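Local coordinates for protein PmoD (Methylocystis sp. ATCC 49242, PDB 6CPD) that binds copper through a periplasmic cupredoxin-like domain and is probably involved in copper handling in methane-oxidizing bacteria, at residues B[52-63]-B[76-87]. Numbering follows the deposited sequence.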
loop_
_atom_site.group_PDB
_atom_site.type_symbol
_atom_site.label_atom_id
_atom_site.label_comp_id
_atom_site.label_asym_id
_atom_site.label_seq_id
_atom_site.Cartn_x
_atom_site.Cartn_y
_atom_site.Cartn_z
ATOM N N ASP B 52 11.513 16.106 10.732
ATOM C CA ASP B 52 11.603 17.389 11.413
ATOM C C ASP B 52 10.298 18.163 11.194
ATOM O O ASP B 52 10.209 19.342 11.528
ATOM C CB ASP B 52 12.817 18.174 10.901
ATOM C CG ASP B 52 13.355 19.171 11.916
ATOM O OD1 ASP B 52 12.564 19.745 12.692
ATOM O OD2 ASP B 52 14.589 19.377 11.940
ATOM N N LEU B 53 9.307 17.505 10.589
ATOM C CA LEU B 53 8.028 18.145 10.261
ATOM C C LEU B 53 6.899 17.686 11.172
ATOM O O LEU B 53 6.704 16.484 11.365
ATOM C CB LEU B 53 7.623 17.871 8.816
ATOM C CG LEU B 53 8.483 18.450 7.697
ATOM C CD1 LEU B 53 7.792 18.178 6.365
ATOM C CD2 LEU B 53 8.682 19.931 7.914
ATOM N N PRO B 54 6.141 18.649 11.716
ATOM C CA PRO B 54 4.965 18.323 12.518
ATOM C C PRO B 54 3.994 17.466 11.718
ATOM O O PRO B 54 3.677 17.787 10.571
ATOM C CB PRO B 54 4.369 19.697 12.857
ATOM C CG PRO B 54 5.533 20.648 12.778
ATOM C CD PRO B 54 6.384 20.103 11.654
ATOM N N LEU B 55 3.566 16.365 12.319
ATOM C CA LEU B 55 2.656 15.444 11.669
ATOM C C LEU B 55 1.478 15.143 12.600
ATOM O O LEU B 55 1.648 14.708 13.741
ATOM C CB LEU B 55 3.411 14.176 11.271
ATOM C CG LEU B 55 2.741 13.039 10.504
ATOM C CD1 LEU B 55 3.828 12.213 9.827
ATOM C CD2 LEU B 55 1.917 12.153 11.426
ATOM N N GLU B 56 0.277 15.394 12.106
ATOM C CA GLU B 56 -0.934 15.161 12.875
ATOM C C GLU B 56 -1.717 14.009 12.251
ATOM O O GLU B 56 -1.746 13.863 11.026
ATOM C CB GLU B 56 -1.784 16.428 12.915
ATOM C CG GLU B 56 -3.190 16.224 13.451
ATOM C CD GLU B 56 -4.088 17.439 13.252
ATOM O OE1 GLU B 56 -3.737 18.326 12.445
ATOM O OE2 GLU B 56 -5.159 17.500 13.898
ATOM N N LEU B 57 -2.340 13.181 13.082
ATOM C CA LEU B 57 -3.184 12.110 12.554
ATOM C C LEU B 57 -4.571 12.189 13.175
ATOM O O LEU B 57 -4.707 12.265 14.391
ATOM C CB LEU B 57 -2.570 10.726 12.826
ATOM C CG LEU B 57 -3.481 9.522 12.516
ATOM C CD1 LEU B 57 -3.713 9.306 11.009
ATOM C CD2 LEU B 57 -2.960 8.240 13.177
ATOM N N ARG B 58 -5.590 12.178 12.329
ATOM C CA ARG B 58 -6.962 12.055 12.789
ATOM C C ARG B 58 -7.664 10.979 12.000
ATOM O O ARG B 58 -7.720 11.036 10.773
ATOM C CB ARG B 58 -7.695 13.388 12.681
ATOM C CG ARG B 58 -9.160 13.287 13.109
ATOM C CD ARG B 58 -9.905 14.571 12.875
ATOM N NE ARG B 58 -9.698 15.484 13.994
ATOM C CZ ARG B 58 -9.568 16.795 13.884
ATOM N NH1 ARG B 58 -9.598 17.360 12.692
ATOM N NH2 ARG B 58 -9.392 17.535 14.964
ATOM N N ILE B 59 -8.201 9.986 12.695
ATOM C CA ILE B 59 -8.980 8.967 12.002
ATOM C C ILE B 59 -10.455 9.277 12.219
ATOM O O ILE B 59 -10.902 9.427 13.353
ATOM C CB ILE B 59 -8.634 7.553 12.501
ATOM C CG1 ILE B 59 -7.166 7.240 12.206
ATOM C CG2 ILE B 59 -9.554 6.498 11.840
ATOM C CD1 ILE B 59 -6.724 5.875 12.728
ATOM N N ILE B 60 -11.195 9.419 11.128
ATOM C CA ILE B 60 -12.624 9.723 11.219
ATOM C C ILE B 60 -13.474 8.637 10.585
ATOM O O ILE B 60 -13.028 7.900 9.694
ATOM C CB ILE B 60 -12.987 11.054 10.519
ATOM C CG1 ILE B 60 -12.643 10.972 9.024
ATOM C CG2 ILE B 60 -12.258 12.236 11.169
ATOM C CD1 ILE B 60 -13.175 12.137 8.214
ATOM N N ARG B 61 -14.711 8.548 11.054
ATOM C CA ARG B 61 -15.737 7.817 10.337
ATOM C C ARG B 61 -15.951 8.555 9.025
ATOM O O ARG B 61 -16.009 9.788 8.996
ATOM C CB ARG B 61 -17.028 7.736 11.177
ATOM C CG ARG B 61 -16.780 7.000 12.500
ATOM C CD ARG B 61 -17.946 7.055 13.462
ATOM N NE ARG B 61 -18.068 8.338 14.153
ATOM C CZ ARG B 61 -17.397 8.684 15.249
ATOM N NH1 ARG B 61 -16.521 7.851 15.803
ATOM N NH2 ARG B 61 -17.604 9.875 15.800
ATOM N N ASP B 62 -16.021 7.804 7.933
ATOM C CA ASP B 62 -16.188 8.378 6.607
ATOM C C ASP B 62 -17.640 8.857 6.449
ATOM O O ASP B 62 -18.552 8.045 6.518
ATOM C CB ASP B 62 -15.848 7.335 5.534
ATOM C CG ASP B 62 -15.719 7.943 4.130
ATOM O OD1 ASP B 62 -16.290 9.032 3.872
ATOM O OD2 ASP B 62 -15.047 7.314 3.276
ATOM N N PRO B 63 -17.865 10.175 6.273
ATOM C CA PRO B 63 -19.262 10.622 6.133
ATOM C C PRO B 63 -19.826 10.425 4.725
ATOM O O PRO B 63 -21.009 10.714 4.513
ATOM C CB PRO B 63 -19.181 12.119 6.470
ATOM C CG PRO B 63 -17.803 12.524 5.974
ATOM C CD PRO B 63 -16.910 11.305 6.251
ATOM N N ASP B 76 -14.467 16.850 14.683
ATOM C CA ASP B 76 -14.507 16.206 15.997
ATOM C C ASP B 76 -15.702 15.247 16.143
ATOM O O ASP B 76 -15.575 14.164 16.723
ATOM C CB ASP B 76 -14.542 17.261 17.107
ATOM C CG ASP B 76 -13.157 17.800 17.443
ATOM O OD1 ASP B 76 -12.150 17.112 17.149
ATOM O OD2 ASP B 76 -13.074 18.914 18.002
ATOM N N ALA B 77 -16.851 15.647 15.606
ATOM C CA ALA B 77 -18.055 14.815 15.630
ATOM C C ALA B 77 -17.828 13.453 14.970
ATOM O O ALA B 77 -18.476 12.462 15.313
ATOM C CB ALA B 77 -19.213 15.540 14.949
ATOM N N LEU B 78 -16.924 13.421 14.001
ATOM C CA LEU B 78 -16.632 12.206 13.241
ATOM C C LEU B 78 -15.436 11.406 13.774
ATOM O O LEU B 78 -15.127 10.328 13.259
ATOM C CB LEU B 78 -16.371 12.583 11.775
ATOM C CG LEU B 78 -17.525 13.246 11.014
ATOM C CD1 LEU B 78 -17.063 13.783 9.661
ATOM C CD2 LEU B 78 -18.621 12.211 10.822
ATOM N N THR B 79 -14.773 11.908 14.812
ATOM C CA THR B 79 -13.434 11.388 15.142
ATOM C C THR B 79 -13.411 10.095 15.953
ATOM O O THR B 79 -14.054 9.995 16.998
ATOM C CB THR B 79 -12.624 12.456 15.889
ATOM O OG1 THR B 79 -12.296 13.500 14.966
ATOM C CG2 THR B 79 -11.326 11.865 16.471
ATOM N N GLU B 80 -12.657 9.113 15.456
ATOM C CA GLU B 80 -12.392 7.857 16.172
ATOM C C GLU B 80 -11.160 7.982 17.035
ATOM O O GLU B 80 -11.111 7.478 18.151
ATOM C CB GLU B 80 -12.180 6.687 15.210
ATOM C CG GLU B 80 -13.427 6.130 14.615
ATOM C CD GLU B 80 -14.232 5.290 15.598
ATOM O OE1 GLU B 80 -13.654 4.790 16.590
ATOM O OE2 GLU B 80 -15.447 5.123 15.356
ATOM N N LEU B 81 -10.137 8.617 16.475
ATOM C CA LEU B 81 -8.895 8.812 17.200
ATOM C C LEU B 81 -8.201 10.063 16.697
ATOM O O LEU B 81 -8.278 10.376 15.515
ATOM C CB LEU B 81 -8.005 7.574 17.020
ATOM C CG LEU B 81 -6.500 7.585 17.281
ATOM C CD1 LEU B 81 -6.069 6.199 17.706
ATOM C CD2 LEU B 81 -5.729 7.998 16.028
ATOM N N HIS B 82 -7.501 10.755 17.583
ATOM C CA HIS B 82 -6.797 11.976 17.203
ATOM C C HIS B 82 -5.458 12.092 17.910
ATOM O O HIS B 82 -5.403 12.097 19.131
ATOM C CB HIS B 82 -7.645 13.213 17.505
ATOM C CG HIS B 82 -7.035 14.486 17.011
ATOM N ND1 HIS B 82 -7.180 15.687 17.668
ATOM C CD2 HIS B 82 -6.272 14.744 15.920
ATOM C CE1 HIS B 82 -6.528 16.631 17.010
ATOM N NE2 HIS B 82 -5.972 16.082 15.943
ATOM N N LEU B 83 -4.378 12.157 17.133
ATOM C CA LEU B 83 -3.061 12.456 17.680
ATOM C C LEU B 83 -2.617 13.848 17.262
ATOM O O LEU B 83 -2.416 14.097 16.075
ATOM C CB LEU B 83 -2.012 11.449 17.214
ATOM C CG LEU B 83 -2.142 9.948 17.398
ATOM C CD1 LEU B 83 -0.811 9.352 16.954
ATOM C CD2 LEU B 83 -2.459 9.580 18.840
ATOM N N PRO B 84 -2.444 14.757 18.232
ATOM C CA PRO B 84 -1.980 16.111 17.911
ATOM C C PRO B 84 -0.646 16.121 17.170
ATOM O O PRO B 84 0.161 15.200 17.318
ATOM C CB PRO B 84 -1.824 16.775 19.294
ATOM C CG PRO B 84 -2.738 16.020 20.179
ATOM C CD PRO B 84 -2.756 14.597 19.662
ATOM N N ALA B 85 -0.418 17.180 16.404
ATOM C CA ALA B 85 0.786 17.316 15.598
ATOM C C ALA B 85 2.053 17.210 16.440
ATOM O O ALA B 85 2.132 17.793 17.510
ATOM C CB ALA B 85 0.764 18.650 14.857
ATOM N N LYS B 86 3.032 16.448 15.953
ATOM C CA LYS B 86 4.326 16.330 16.615
ATOM C C LYS B 86 5.365 15.835 15.619
ATOM O O LYS B 86 5.032 15.251 14.584
ATOM C CB LYS B 86 4.278 15.414 17.842
ATOM C CG LYS B 86 4.092 13.958 17.533
ATOM C CD LYS B 86 4.509 13.086 18.703
ATOM C CE LYS B 86 6.011 13.103 18.886
ATOM N NZ LYS B 86 6.456 12.077 19.866
ATOM N N LYS B 87 6.623 16.130 15.916
ATOM C CA LYS B 87 7.732 15.662 15.104
ATOM C C LYS B 87 8.105 14.238 15.516
ATOM O O LYS B 87 8.287 13.956 16.700
ATOM C CB LYS B 87 8.923 16.609 15.266
ATOM C CG LYS B 87 8.611 18.021 14.784
ATOM C CD LYS B 87 9.751 18.993 15.035
ATOM C CE LYS B 87 9.332 20.408 14.665
ATOM N NZ LYS B 87 10.452 21.377 14.743
HETATM O O HOH W 1 0.928 12.986 15.538
HETATM O O HOH W 2 -20.029 10.150 13.813
HETATM O O HOH W 3 -15.947 8.178 18.698
HETATM O O HOH W 4 -16.628 10.581 18.442
#
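L57 and L83 pair backbone to backbone in antiparallel strands 55-61 and 81-86. L83 N donates to L57 O at 2.8 Å, and L57 N returns the bond to L83 O. L55 and K86 form a second such pair. Between these pairs P84 and A85 stand against E56 alone, a beta bulge with the extra residue on strand 81-86. Water 1 bridges L55 O and P84 O. At the other end E80 and L81 both face I59, a classic beta bulge. I59 O takes E80 N at 2.8 Å and, weakly, L81 N. Beyond it, R61 N bonds to L78 O.

Polar side chains meet on the face that carries R58 and H82. H82 NE2 donates to E56 OE2 at 2.6 Å, on the anti lone pair, with ring and carboxylate planes 46° apart. R58 NH2 lies over one face of the H82 ring, offset toward its rim; the guanidinium and ring planes are 37° apart. R58 NH2 also forms a salt bridge with E72. It is 3.5 Å from D76 OD1, which sits well out of the guanidinium plane, a purely electrostatic pair.

A bend at chi3 (-77°) folds the R61 guanidinium over L78 O. In the group's plane, R61 NH2 donates to A77 O at 2.8 Å. R61 NH1 forms a salt bridge to E80 OE2 at 3.0 Å, from above the carboxylate. Three waters link the R61 nitrogens to A77 O and T79 O.

On the opposite face the contacts are mainly between leucine and isoleucine side chains. L81 CD2 touches both L57 CD2 and I59 CD1, each at 4.0 Å. L57 and I59 also reach strand 37-45 of the other sheet. Strand 55-61 pairs with 103-112 on its other side, and 79-86 is outermost in this sheet of a cupredoxin-like beta sandwich.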